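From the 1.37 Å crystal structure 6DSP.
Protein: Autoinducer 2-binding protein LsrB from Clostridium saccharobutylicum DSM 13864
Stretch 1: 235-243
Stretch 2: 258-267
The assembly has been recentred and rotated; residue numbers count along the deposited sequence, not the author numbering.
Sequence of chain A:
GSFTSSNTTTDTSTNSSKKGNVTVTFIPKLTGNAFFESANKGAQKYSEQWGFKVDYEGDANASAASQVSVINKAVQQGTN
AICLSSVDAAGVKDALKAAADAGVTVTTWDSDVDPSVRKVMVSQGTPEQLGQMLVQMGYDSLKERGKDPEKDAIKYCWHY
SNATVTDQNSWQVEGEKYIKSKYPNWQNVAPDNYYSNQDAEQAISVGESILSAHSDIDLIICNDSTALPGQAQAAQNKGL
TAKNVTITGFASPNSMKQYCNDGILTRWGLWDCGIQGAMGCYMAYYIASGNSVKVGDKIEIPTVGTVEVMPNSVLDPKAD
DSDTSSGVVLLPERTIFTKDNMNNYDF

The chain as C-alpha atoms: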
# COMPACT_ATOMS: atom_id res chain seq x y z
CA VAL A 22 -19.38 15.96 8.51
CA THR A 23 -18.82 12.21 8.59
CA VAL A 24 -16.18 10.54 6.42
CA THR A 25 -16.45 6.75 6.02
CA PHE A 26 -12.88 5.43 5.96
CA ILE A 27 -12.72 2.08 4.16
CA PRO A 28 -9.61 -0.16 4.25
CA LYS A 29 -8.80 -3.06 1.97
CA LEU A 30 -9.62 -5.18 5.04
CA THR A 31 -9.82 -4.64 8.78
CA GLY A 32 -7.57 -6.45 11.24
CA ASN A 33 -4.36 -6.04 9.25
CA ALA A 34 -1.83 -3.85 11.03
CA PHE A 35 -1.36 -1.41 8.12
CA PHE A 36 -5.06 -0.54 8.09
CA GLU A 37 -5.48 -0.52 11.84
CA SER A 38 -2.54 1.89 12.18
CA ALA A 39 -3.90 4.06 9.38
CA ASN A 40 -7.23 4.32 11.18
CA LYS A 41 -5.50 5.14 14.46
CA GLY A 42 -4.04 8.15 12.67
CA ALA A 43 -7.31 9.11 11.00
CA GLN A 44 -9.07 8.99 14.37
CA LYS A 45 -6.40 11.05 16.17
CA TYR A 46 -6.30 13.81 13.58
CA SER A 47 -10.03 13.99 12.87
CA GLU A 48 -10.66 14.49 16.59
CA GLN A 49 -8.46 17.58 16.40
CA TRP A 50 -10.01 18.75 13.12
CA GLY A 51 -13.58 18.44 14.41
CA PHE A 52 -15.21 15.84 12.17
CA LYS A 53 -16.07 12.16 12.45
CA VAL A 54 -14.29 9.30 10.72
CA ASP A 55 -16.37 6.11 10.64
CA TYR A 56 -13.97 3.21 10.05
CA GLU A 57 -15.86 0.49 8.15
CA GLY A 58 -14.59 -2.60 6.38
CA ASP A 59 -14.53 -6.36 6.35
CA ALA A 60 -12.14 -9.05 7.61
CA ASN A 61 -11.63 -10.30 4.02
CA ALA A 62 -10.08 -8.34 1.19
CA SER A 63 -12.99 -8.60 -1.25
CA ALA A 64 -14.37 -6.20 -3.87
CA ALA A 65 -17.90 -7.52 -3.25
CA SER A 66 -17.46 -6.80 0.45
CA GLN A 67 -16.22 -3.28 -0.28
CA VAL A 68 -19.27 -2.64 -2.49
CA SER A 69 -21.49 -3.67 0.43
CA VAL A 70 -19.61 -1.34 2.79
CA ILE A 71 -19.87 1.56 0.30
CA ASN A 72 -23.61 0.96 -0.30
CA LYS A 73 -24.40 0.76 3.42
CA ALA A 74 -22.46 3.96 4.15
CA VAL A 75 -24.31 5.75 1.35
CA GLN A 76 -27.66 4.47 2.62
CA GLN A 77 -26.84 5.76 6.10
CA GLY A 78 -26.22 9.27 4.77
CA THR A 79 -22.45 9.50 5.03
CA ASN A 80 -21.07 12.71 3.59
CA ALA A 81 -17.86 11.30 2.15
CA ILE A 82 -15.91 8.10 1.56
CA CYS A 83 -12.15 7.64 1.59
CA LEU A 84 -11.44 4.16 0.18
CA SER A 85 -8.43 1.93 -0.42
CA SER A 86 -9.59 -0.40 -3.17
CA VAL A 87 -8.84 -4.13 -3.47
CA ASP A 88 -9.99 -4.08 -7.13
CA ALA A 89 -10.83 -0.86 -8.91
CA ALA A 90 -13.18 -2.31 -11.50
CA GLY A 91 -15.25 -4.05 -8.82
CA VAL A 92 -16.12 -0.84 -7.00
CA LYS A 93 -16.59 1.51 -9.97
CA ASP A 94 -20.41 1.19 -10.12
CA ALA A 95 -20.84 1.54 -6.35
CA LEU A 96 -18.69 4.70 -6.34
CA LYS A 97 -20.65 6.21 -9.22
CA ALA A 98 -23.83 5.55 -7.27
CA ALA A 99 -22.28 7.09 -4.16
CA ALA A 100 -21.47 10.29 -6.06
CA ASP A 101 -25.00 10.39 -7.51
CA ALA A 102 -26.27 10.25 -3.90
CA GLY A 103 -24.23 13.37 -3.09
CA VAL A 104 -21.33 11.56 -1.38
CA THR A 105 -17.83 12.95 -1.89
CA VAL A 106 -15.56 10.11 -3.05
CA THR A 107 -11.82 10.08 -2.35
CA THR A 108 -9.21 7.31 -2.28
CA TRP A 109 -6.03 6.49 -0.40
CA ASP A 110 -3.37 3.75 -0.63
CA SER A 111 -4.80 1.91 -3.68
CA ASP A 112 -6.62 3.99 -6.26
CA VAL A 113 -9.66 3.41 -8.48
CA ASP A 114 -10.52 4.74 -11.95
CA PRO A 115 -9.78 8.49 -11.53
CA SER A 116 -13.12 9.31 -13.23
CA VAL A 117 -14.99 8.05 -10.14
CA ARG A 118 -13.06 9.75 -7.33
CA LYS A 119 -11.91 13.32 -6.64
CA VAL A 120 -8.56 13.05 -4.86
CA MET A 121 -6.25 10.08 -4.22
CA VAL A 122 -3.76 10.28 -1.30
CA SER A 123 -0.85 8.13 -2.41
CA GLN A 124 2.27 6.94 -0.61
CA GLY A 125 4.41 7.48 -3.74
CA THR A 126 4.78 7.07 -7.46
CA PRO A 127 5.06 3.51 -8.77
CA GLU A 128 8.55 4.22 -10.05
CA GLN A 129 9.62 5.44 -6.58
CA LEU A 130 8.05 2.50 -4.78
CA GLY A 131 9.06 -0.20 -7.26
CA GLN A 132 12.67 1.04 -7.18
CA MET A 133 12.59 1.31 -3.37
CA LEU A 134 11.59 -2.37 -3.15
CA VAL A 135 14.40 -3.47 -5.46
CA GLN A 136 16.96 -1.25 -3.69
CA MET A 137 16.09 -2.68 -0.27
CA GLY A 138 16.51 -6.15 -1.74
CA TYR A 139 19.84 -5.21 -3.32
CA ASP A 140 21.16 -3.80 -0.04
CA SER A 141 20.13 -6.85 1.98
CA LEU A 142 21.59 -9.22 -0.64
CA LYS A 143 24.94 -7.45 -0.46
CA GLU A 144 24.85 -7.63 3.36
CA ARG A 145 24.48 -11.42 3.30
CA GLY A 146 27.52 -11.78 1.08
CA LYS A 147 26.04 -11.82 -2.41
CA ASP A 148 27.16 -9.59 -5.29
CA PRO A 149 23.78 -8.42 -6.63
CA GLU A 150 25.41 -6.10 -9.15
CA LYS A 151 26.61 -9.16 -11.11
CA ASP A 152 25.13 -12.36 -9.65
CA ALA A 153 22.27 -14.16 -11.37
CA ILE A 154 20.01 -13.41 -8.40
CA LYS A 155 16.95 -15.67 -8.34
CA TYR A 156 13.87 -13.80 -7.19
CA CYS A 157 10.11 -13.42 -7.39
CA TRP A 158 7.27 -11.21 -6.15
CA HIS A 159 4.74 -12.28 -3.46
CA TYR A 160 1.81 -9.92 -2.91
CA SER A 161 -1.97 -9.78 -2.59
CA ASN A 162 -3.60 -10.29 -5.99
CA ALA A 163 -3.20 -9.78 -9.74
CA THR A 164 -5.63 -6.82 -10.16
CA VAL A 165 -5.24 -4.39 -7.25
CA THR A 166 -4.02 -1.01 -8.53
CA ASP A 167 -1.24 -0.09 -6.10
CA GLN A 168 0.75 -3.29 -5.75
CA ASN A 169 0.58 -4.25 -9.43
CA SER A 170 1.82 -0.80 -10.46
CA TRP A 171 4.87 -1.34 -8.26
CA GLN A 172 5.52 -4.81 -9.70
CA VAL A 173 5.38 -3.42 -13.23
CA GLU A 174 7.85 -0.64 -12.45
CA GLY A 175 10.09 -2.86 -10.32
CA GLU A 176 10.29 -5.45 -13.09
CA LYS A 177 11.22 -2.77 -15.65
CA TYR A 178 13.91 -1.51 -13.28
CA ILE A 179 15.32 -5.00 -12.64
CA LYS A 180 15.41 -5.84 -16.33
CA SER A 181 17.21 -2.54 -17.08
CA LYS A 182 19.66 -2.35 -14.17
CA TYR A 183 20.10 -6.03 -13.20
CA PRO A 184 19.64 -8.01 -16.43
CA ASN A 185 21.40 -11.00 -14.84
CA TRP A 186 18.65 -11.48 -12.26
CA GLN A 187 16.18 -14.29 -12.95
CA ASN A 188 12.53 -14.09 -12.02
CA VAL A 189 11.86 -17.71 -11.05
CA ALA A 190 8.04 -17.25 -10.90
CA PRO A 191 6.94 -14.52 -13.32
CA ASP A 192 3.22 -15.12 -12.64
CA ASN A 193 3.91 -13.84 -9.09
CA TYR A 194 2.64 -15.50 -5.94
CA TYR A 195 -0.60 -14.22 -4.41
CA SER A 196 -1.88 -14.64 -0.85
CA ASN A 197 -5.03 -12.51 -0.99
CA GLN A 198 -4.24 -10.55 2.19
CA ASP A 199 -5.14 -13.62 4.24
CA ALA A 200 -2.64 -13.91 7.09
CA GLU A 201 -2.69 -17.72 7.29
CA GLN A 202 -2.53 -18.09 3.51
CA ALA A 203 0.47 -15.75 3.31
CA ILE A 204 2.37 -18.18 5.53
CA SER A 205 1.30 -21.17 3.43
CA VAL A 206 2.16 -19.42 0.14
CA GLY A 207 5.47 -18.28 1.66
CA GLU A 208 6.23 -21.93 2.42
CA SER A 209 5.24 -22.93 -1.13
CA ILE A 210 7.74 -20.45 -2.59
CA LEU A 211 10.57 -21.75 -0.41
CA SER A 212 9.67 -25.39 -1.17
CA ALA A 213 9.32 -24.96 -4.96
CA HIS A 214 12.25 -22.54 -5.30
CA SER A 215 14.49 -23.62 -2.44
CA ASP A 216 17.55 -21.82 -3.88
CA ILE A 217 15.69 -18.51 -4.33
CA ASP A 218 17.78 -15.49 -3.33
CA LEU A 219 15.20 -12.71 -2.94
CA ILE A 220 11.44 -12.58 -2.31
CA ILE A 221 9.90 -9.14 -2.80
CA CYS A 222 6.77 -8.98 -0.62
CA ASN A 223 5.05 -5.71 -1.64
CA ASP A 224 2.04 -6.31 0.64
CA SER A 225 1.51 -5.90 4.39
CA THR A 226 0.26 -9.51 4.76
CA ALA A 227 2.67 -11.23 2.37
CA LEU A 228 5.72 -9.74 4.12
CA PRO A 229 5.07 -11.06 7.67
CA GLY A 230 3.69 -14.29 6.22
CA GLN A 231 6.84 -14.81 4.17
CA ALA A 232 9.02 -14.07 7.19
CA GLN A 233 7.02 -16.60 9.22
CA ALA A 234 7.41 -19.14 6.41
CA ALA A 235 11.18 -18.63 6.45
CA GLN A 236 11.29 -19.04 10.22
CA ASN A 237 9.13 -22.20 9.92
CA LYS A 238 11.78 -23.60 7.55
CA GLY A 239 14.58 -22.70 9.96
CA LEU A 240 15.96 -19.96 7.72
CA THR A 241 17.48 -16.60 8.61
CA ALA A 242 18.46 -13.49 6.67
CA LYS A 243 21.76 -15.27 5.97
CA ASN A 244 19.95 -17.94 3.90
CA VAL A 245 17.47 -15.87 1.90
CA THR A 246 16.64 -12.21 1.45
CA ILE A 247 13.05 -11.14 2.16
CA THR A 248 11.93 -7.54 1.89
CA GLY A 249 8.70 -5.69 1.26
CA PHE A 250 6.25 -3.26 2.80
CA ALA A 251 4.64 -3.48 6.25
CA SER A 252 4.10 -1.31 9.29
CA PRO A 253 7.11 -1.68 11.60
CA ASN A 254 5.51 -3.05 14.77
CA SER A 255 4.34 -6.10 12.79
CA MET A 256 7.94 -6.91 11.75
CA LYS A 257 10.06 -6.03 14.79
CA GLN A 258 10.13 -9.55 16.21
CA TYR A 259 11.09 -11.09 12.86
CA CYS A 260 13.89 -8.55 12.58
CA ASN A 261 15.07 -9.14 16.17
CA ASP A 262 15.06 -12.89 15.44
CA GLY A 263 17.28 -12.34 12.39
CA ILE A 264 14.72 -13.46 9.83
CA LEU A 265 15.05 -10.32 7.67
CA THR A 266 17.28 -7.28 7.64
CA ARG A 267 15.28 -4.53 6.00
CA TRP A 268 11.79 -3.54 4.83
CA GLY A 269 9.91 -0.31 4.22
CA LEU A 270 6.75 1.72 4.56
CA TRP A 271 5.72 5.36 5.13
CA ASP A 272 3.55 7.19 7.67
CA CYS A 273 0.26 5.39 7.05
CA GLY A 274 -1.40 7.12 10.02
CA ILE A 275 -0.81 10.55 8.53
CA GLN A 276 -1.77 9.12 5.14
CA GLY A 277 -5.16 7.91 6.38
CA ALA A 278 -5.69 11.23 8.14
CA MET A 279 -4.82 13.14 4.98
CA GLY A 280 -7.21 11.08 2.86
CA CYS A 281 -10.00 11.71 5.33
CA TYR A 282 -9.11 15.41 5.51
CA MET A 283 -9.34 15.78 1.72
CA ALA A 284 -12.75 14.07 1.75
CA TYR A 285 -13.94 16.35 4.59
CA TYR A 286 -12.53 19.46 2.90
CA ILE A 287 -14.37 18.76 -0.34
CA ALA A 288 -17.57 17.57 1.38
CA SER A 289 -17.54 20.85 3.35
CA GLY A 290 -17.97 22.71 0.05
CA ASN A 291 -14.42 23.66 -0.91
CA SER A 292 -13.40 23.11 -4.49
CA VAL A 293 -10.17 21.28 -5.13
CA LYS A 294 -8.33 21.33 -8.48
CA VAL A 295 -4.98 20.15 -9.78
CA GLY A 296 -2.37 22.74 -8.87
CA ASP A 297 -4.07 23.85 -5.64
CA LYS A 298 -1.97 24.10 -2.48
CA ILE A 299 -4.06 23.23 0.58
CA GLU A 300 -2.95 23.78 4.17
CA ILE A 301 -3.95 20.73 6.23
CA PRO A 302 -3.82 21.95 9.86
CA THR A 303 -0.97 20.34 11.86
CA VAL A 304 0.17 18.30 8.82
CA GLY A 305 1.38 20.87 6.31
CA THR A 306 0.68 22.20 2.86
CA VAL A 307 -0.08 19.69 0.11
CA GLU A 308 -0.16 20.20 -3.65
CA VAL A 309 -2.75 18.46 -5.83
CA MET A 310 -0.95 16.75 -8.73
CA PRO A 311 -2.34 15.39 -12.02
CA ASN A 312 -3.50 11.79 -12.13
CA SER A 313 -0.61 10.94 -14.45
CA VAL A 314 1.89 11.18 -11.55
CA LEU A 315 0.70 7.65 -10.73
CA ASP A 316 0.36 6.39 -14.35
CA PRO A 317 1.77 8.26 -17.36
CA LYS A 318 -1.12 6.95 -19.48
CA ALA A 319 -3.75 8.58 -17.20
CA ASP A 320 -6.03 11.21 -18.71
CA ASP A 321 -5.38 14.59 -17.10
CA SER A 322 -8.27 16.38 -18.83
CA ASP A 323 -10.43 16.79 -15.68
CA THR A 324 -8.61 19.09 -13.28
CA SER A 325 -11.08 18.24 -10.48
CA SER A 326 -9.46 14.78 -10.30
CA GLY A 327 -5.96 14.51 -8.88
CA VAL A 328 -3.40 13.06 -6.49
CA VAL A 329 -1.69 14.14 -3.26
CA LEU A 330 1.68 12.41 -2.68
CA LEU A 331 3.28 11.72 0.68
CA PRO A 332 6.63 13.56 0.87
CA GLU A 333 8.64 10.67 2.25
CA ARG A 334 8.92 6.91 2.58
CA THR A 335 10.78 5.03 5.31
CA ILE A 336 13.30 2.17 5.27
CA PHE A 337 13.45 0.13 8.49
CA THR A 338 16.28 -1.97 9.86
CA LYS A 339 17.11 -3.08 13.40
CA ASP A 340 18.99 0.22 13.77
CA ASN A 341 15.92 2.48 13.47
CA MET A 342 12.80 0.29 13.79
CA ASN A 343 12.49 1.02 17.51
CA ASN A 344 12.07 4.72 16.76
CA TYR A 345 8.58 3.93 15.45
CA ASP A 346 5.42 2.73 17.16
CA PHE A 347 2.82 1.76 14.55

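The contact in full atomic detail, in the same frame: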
# COMPACT_ATOMS: atom_id res chain seq x y z
N ALA A 235 9.75 -18.43 6.37
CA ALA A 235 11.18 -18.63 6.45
C ALA A 235 11.55 -19.17 7.82
O ALA A 235 12.33 -20.12 7.94
CB ALA A 235 11.89 -17.32 6.15
N GLN A 236 11.01 -18.56 8.87
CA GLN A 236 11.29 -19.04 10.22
C GLN A 236 10.81 -20.48 10.41
O GLN A 236 11.52 -21.31 11.01
CB GLN A 236 10.63 -18.09 11.21
CG GLN A 236 11.02 -18.37 12.62
CD GLN A 236 10.30 -17.44 13.54
OE1 GLN A 236 10.65 -16.29 13.63
NE2 GLN A 236 9.23 -17.92 14.16
N ASN A 237 9.63 -20.82 9.87
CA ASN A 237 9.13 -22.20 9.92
C ASN A 237 10.09 -23.18 9.26
O ASN A 237 10.16 -24.35 9.67
CB ASN A 237 7.76 -22.29 9.25
CG ASN A 237 6.66 -21.62 10.04
OD1 ASN A 237 6.85 -21.21 11.18
ND2 ASN A 237 5.49 -21.52 9.43
N LYS A 238 10.81 -22.75 8.22
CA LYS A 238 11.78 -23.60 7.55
C LYS A 238 13.17 -23.50 8.16
O LYS A 238 14.11 -24.13 7.65
CB LYS A 238 11.84 -23.22 6.06
CG LYS A 238 12.53 -24.29 5.23
CD LYS A 238 12.38 -24.06 3.74
CE LYS A 238 13.40 -24.84 2.92
NZ LYS A 238 13.10 -24.89 1.44
N GLY A 239 13.31 -22.77 9.27
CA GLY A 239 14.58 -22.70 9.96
C GLY A 239 15.55 -21.72 9.35
O GLY A 239 16.73 -21.75 9.70
N LEU A 240 15.09 -20.87 8.45
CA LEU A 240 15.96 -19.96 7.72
C LEU A 240 16.13 -18.65 8.46
O LEU A 240 15.29 -18.24 9.27
CB LEU A 240 15.38 -19.66 6.35
CG LEU A 240 15.06 -20.88 5.48
CD1 LEU A 240 14.47 -20.45 4.16
CD2 LEU A 240 16.29 -21.74 5.23
N THR A 241 17.24 -17.96 8.16
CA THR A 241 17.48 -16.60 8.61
C THR A 241 17.82 -15.73 7.42
O THR A 241 17.86 -16.20 6.26
CB THR A 241 18.66 -16.54 9.58
OG1 THR A 241 19.86 -16.78 8.83
CG2 THR A 241 18.50 -17.55 10.68
N ALA A 242 18.04 -14.43 7.69
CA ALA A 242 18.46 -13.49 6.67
C ALA A 242 19.77 -13.91 6.00
O ALA A 242 20.07 -13.45 4.90
CB ALA A 242 18.65 -12.12 7.30
N LYS A 243 20.55 -14.80 6.62
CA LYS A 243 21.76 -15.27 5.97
C LYS A 243 21.48 -16.28 4.87
O LYS A 243 22.34 -16.48 4.00
CB LYS A 243 22.72 -15.83 7.03
CG LYS A 243 23.25 -14.73 7.93
CD LYS A 243 23.87 -13.61 7.08
CE LYS A 243 24.84 -12.74 7.84
NZ LYS A 243 25.28 -11.61 6.99
N GLN A 258 9.66 -8.28 15.65
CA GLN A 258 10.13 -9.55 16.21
C GLN A 258 10.88 -10.37 15.16
O GLN A 258 11.91 -10.97 15.47
CB GLN A 258 8.96 -10.35 16.80
CG GLN A 258 9.47 -11.53 17.62
CD GLN A 258 10.27 -11.05 18.80
OE1 GLN A 258 11.48 -11.31 18.91
NE2 GLN A 258 9.60 -10.34 19.71
N TYR A 259 10.37 -10.40 13.92
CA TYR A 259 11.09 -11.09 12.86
C TYR A 259 12.48 -10.50 12.67
O TYR A 259 13.44 -11.22 12.41
CB TYR A 259 10.32 -11.01 11.53
CG TYR A 259 9.02 -11.80 11.53
CD1 TYR A 259 9.01 -13.17 11.79
CD2 TYR A 259 7.78 -11.16 11.29
CE1 TYR A 259 7.82 -13.88 11.83
CE2 TYR A 259 6.58 -11.87 11.30
CZ TYR A 259 6.61 -13.23 11.59
OH TYR A 259 5.41 -13.90 11.62
N CYS A 260 12.58 -9.18 12.76
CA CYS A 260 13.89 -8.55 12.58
C CYS A 260 14.81 -8.85 13.76
O CYS A 260 15.99 -9.21 13.57
CB CYS A 260 13.67 -7.05 12.33
SG CYS A 260 15.19 -6.17 11.93
N ASN A 261 14.27 -8.80 14.99
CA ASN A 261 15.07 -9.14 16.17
C ASN A 261 15.51 -10.60 16.15
O ASN A 261 16.58 -10.93 16.68
CB ASN A 261 14.28 -8.85 17.46
CG ASN A 261 14.23 -7.37 17.78
OD1 ASN A 261 15.19 -6.65 17.55
ND2 ASN A 261 13.12 -6.92 18.34
N ASP A 262 14.72 -11.47 15.54
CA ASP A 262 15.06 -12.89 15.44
C ASP A 262 15.94 -13.19 14.24
O ASP A 262 16.21 -14.37 13.97
CB ASP A 262 13.79 -13.74 15.36
CG ASP A 262 13.04 -13.77 16.68
OD1 ASP A 262 13.65 -13.37 17.69
OD2 ASP A 262 11.85 -14.20 16.71
N GLY A 263 16.35 -12.16 13.49
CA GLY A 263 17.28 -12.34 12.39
C GLY A 263 16.68 -12.90 11.14
O GLY A 263 17.41 -13.39 10.27
N ILE A 264 15.35 -12.84 10.99
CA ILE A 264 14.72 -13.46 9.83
C ILE A 264 14.86 -12.57 8.61
O ILE A 264 14.94 -13.09 7.48
CB ILE A 264 13.23 -13.78 10.11
CG1 ILE A 264 13.08 -14.61 11.39
CG2 ILE A 264 12.60 -14.49 8.91
CD1 ILE A 264 13.86 -15.90 11.35
N LEU A 265 14.82 -11.25 8.78
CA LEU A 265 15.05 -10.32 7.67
C LEU A 265 15.80 -9.11 8.20
O LEU A 265 15.71 -8.76 9.37
CB LEU A 265 13.75 -9.88 6.95
CG LEU A 265 12.92 -8.76 7.58
CD1 LEU A 265 11.84 -8.27 6.60
CD2 LEU A 265 12.26 -9.21 8.87
N THR A 266 16.47 -8.43 7.28
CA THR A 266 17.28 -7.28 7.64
C THR A 266 16.55 -5.96 7.47
O THR A 266 16.79 -5.03 8.24
CB THR A 266 18.53 -7.26 6.71
OG1 THR A 266 19.23 -8.50 6.84
CG2 THR A 266 19.45 -6.11 7.07
N ARG A 267 15.67 -5.84 6.47
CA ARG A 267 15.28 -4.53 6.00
C ARG A 267 13.94 -4.63 5.29
O ARG A 267 13.72 -5.57 4.52
CB ARG A 267 16.35 -4.02 5.02
CG ARG A 267 16.04 -2.70 4.34
CD ARG A 267 17.21 -2.30 3.42
NE ARG A 267 18.38 -1.83 4.14
CZ ARG A 267 19.47 -2.56 4.40
NH1 ARG A 267 19.53 -3.85 4.02
NH2 ARG A 267 20.50 -2.01 5.04
O HOH W 1 10.24 -14.00 14.78

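Two helix ends meet here, and the loops that leave them are joined by one direct hydrogen bond. A242 N donates to G263 O at 2.9 Å and 171°, nearly straight. The neighbouring carbonyl is also near, A242 N to I264 O at 3.4 Å, but its angle is poor and it forms no bond.

The bonded backbone follows the ends of both helices. In the second stretch, G263 has positive phi and ends the helix in a Schellman motif, with I264 N bonded to Y259 O at 2.9 Å and G263 N to C260 O at 3.0 Å; glycine accepts that phi readily. G239, at phi 81°, plays a similar conformational part in the first, although it touches nothing across the contact. T241, in rotamer p, turns its hydroxyl back to its own loop: T241 OG1 accepts from K243 N at 3.0 Å, bracing the turn around A242.

The apolar part centres on I264, which is buried and covered more than any other residue here. Its CA-to-CB bond points away, yet with both chi angles m the side chain comes back to the first stretch. I264 CG2 lies 4.0 Å from A235 CB, and I264 CD1 lies 3.4 Å from L240 O. Alanine serves at two close approaches: A235 meets the isoleucine from the helix, while A242 points CB toward the other loop, with A242 CB 4.0 Å from L265 CA and 3.7 Å from T266 OG1.

At the more open margin the link is through water. Q236 extends with chi1 and chi2 both t, and Q236 OE1 stands 3.9 Å from D262 OD2. Both atoms are acceptors, so a water mediates, its oxygen donating to Q236 OE1 at 2.6 Å and to D262 OD2 at 2.5 Å. Q236 OE1 also sits at the edge of the Y259 ring, 4.0 Å from Y259 CD1. The whole contact buries 368 Å², both sides summed.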